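Local coordinates for protein protease (Actinomadura keratinilytica, PDB 8C4X) that is the propeptide part of a subtilisin-family (S8) protease precursor, an I9-type domain that probably assists folding of the enzyme and inhibits it until removed, at residues B[27-32]-B[41-46]. Residues are numbered along the deposited sequence; the frame is centred on the assembly and turned at random.
Sequences VSVDST and QHRFGK. Unlike the reference sequence in segment 41-46: His-42 (reference Tyr).
Val-29 and Arg-43 bring the two backbones closest, their CA atoms 7.4 Å apart, where the first turn of helix 29-36 comes alongside edge strand 42-44. No backbone hydrogen bond joins the segments; side chains and one water make most of the contact, an instructive case of a helix start fastened to a sheet margin. Ser-28 serves as N-cap, its OG accepting from Ser-31 N at 2.9 Å in a nearly straight bond (170°). Just beyond it, Asp-30 and Arg-43 form a salt bridge, NH1 to OD1 at 2.8 Å. The carboxylate oxygen lies at the edge of the guanidinium, near its plane, whereas the nitrogen approaches from above the carboxylate plane; the two planes are 53° apart. Arg-43 extends from CG to NE to make this reach, and NE hydrogen-bonds to Thr-40 OG1, which helps fix the group's rotation. Arg-43 NH1 also donates to a water at 2.9 Å that in turn donates to Asp-30 O, a second, bridged link to the same residue. Beneath the charged pair, buried Val-29 sets CG1 against Arg-43 CG at 4.1 Å and CG2 near Phe-44 O, while its side chain also touches Phe-51 and Leu-23 of the sheet. Such a helix, laid against a mostly antiparallel sheet and followed by its edge strand, belongs to the ferredoxin-like alpha+beta fold of I9-type propeptides.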
loop_
_atom_site.group_PDB
_atom_site.type_symbol
_atom_site.label_atom_id
_atom_site.label_comp_id
_atom_site.label_asym_id
_atom_site.label_seq_id
_atom_site.Cartn_x
_atom_site.Cartn_y
_atom_site.Cartn_z
ATOM N N VAL B 27 -2.655 8.048 11.643
ATOM C CA VAL B 27 -1.732 6.920 11.662
ATOM C C VAL B 27 -0.449 7.352 10.968
ATOM O O VAL B 27 -0.492 7.947 9.885
ATOM C CB VAL B 27 -2.352 5.695 10.971
ATOM C CG1 VAL B 27 -1.341 4.571 10.861
ATOM C CG2 VAL B 27 -3.598 5.229 11.722
ATOM N N SER B 28 0.695 7.063 11.585
ATOM C CA SER B 28 1.985 7.488 11.057
ATOM C C SER B 28 2.504 6.475 10.042
ATOM O O SER B 28 2.675 5.294 10.367
ATOM C CB SER B 28 3.003 7.658 12.180
ATOM O OG SER B 28 4.309 7.632 11.651
ATOM N N VAL B 29 2.769 6.947 8.818
ATOM C CA VAL B 29 3.398 6.101 7.807
ATOM C C VAL B 29 4.751 5.597 8.298
ATOM O O VAL B 29 5.053 4.402 8.216
ATOM C CB VAL B 29 3.520 6.865 6.474
ATOM C CG1 VAL B 29 4.535 6.192 5.538
ATOM C CG2 VAL B 29 2.146 6.968 5.796
ATOM N N ASP B 30 5.592 6.505 8.804
ATOM C CA ASP B 30 6.935 6.111 9.218
ATOM C C ASP B 30 6.887 5.073 10.328
ATOM O O ASP B 30 7.666 4.113 10.321
ATOM C CB ASP B 30 7.718 7.333 9.686
ATOM C CG ASP B 30 8.063 8.276 8.555
ATOM O OD1 ASP B 30 7.917 7.883 7.375
ATOM O OD2 ASP B 30 8.480 9.416 8.853
ATOM N N SER B 31 6.001 5.266 11.307
ATOM C CA SER B 31 5.854 4.279 12.374
ATOM C C SER B 31 5.356 2.948 11.825
ATOM O O SER B 31 5.880 1.886 12.170
ATOM C CB SER B 31 4.905 4.812 13.451
ATOM O OG SER B 31 4.644 3.815 14.422
ATOM N N THR B 32 4.344 2.990 10.957
ATOM C CA THR B 32 3.726 1.759 10.476
ATOM C C THR B 32 4.713 0.902 9.693
ATOM O O THR B 32 4.790 -0.319 9.896
ATOM C CB THR B 32 2.506 2.092 9.608
ATOM O OG1 THR B 32 1.545 2.829 10.376
ATOM C CG2 THR B 32 1.851 0.821 9.096
ATOM N N GLN B 41 9.145 2.340 -1.453
ATOM C CA GLN B 41 9.642 3.035 -2.633
ATOM C C GLN B 41 9.394 4.535 -2.554
ATOM O O GLN B 41 10.266 5.326 -2.925
ATOM C CB GLN B 41 8.991 2.463 -3.892
ATOM C CG GLN B 41 9.412 1.030 -4.156
ATOM C CD GLN B 41 8.582 0.345 -5.223
ATOM O OE1 GLN B 41 7.378 0.588 -5.347
ATOM N NE2 GLN B 41 9.223 -0.524 -6.000
ATOM N N HIS B 42 8.208 4.937 -2.087
ATOM C CA HIS B 42 7.862 6.334 -1.852
ATOM C C HIS B 42 6.999 6.419 -0.608
ATOM O O HIS B 42 6.249 5.496 -0.301
ATOM C CB HIS B 42 7.069 6.960 -3.007
ATOM C CG HIS B 42 7.812 7.001 -4.300
ATOM N ND1 HIS B 42 8.841 7.887 -4.534
ATOM C CD2 HIS B 42 7.656 6.284 -5.437
ATOM C CE1 HIS B 42 9.299 7.701 -5.762
ATOM N NE2 HIS B 42 8.587 6.746 -6.333
ATOM N N ARG B 43 7.066 7.551 0.078
ATOM C CA ARG B 43 6.174 7.837 1.191
ATOM C C ARG B 43 5.469 9.161 0.941
ATOM O O ARG B 43 6.081 10.113 0.444
ATOM C CB ARG B 43 6.952 7.891 2.503
ATOM C CG ARG B 43 7.634 6.574 2.824
ATOM C CD ARG B 43 8.420 6.651 4.139
ATOM N NE ARG B 43 9.215 5.441 4.317
ATOM C CZ ARG B 43 9.749 5.041 5.464
ATOM N NH1 ARG B 43 9.580 5.727 6.585
ATOM N NH2 ARG B 43 10.460 3.918 5.488
ATOM N N PHE B 44 4.194 9.219 1.314
ATOM C CA PHE B 44 3.346 10.373 1.065
ATOM C C PHE B 44 2.769 10.864 2.379
ATOM O O PHE B 44 2.313 10.065 3.205
ATOM C CB PHE B 44 2.192 10.039 0.103
ATOM C CG PHE B 44 2.580 9.121 -1.031
ATOM C CD1 PHE B 44 3.585 9.481 -1.912
ATOM C CD2 PHE B 44 1.940 7.893 -1.206
ATOM C CE1 PHE B 44 3.957 8.647 -2.956
ATOM C CE2 PHE B 44 2.296 7.050 -2.259
ATOM C CZ PHE B 44 3.313 7.432 -3.135
ATOM N N GLY B 45 2.760 12.180 2.553
ATOM C CA GLY B 45 2.146 12.786 3.721
ATOM C C GLY B 45 1.226 13.949 3.410
ATOM O O GLY B 45 0.420 14.347 4.259
ATOM N N LYS B 46 1.341 14.523 2.214
ATOM C CA LYS B 46 0.580 15.713 1.863
ATOM C C LYS B 46 -0.632 15.410 0.987
ATOM O O LYS B 46 -1.745 15.847 1.299
ATOM C CB LYS B 46 1.498 16.722 1.157
ATOM C CG LYS B 46 0.850 18.056 0.854
ATOM C CD LYS B 46 0.442 18.808 2.110
ATOM C CE LYS B 46 -0.356 20.051 1.747
ATOM N NZ LYS B 46 -0.446 20.998 2.889
HETATM O O HOH W 1 10.228 4.379 9.102
#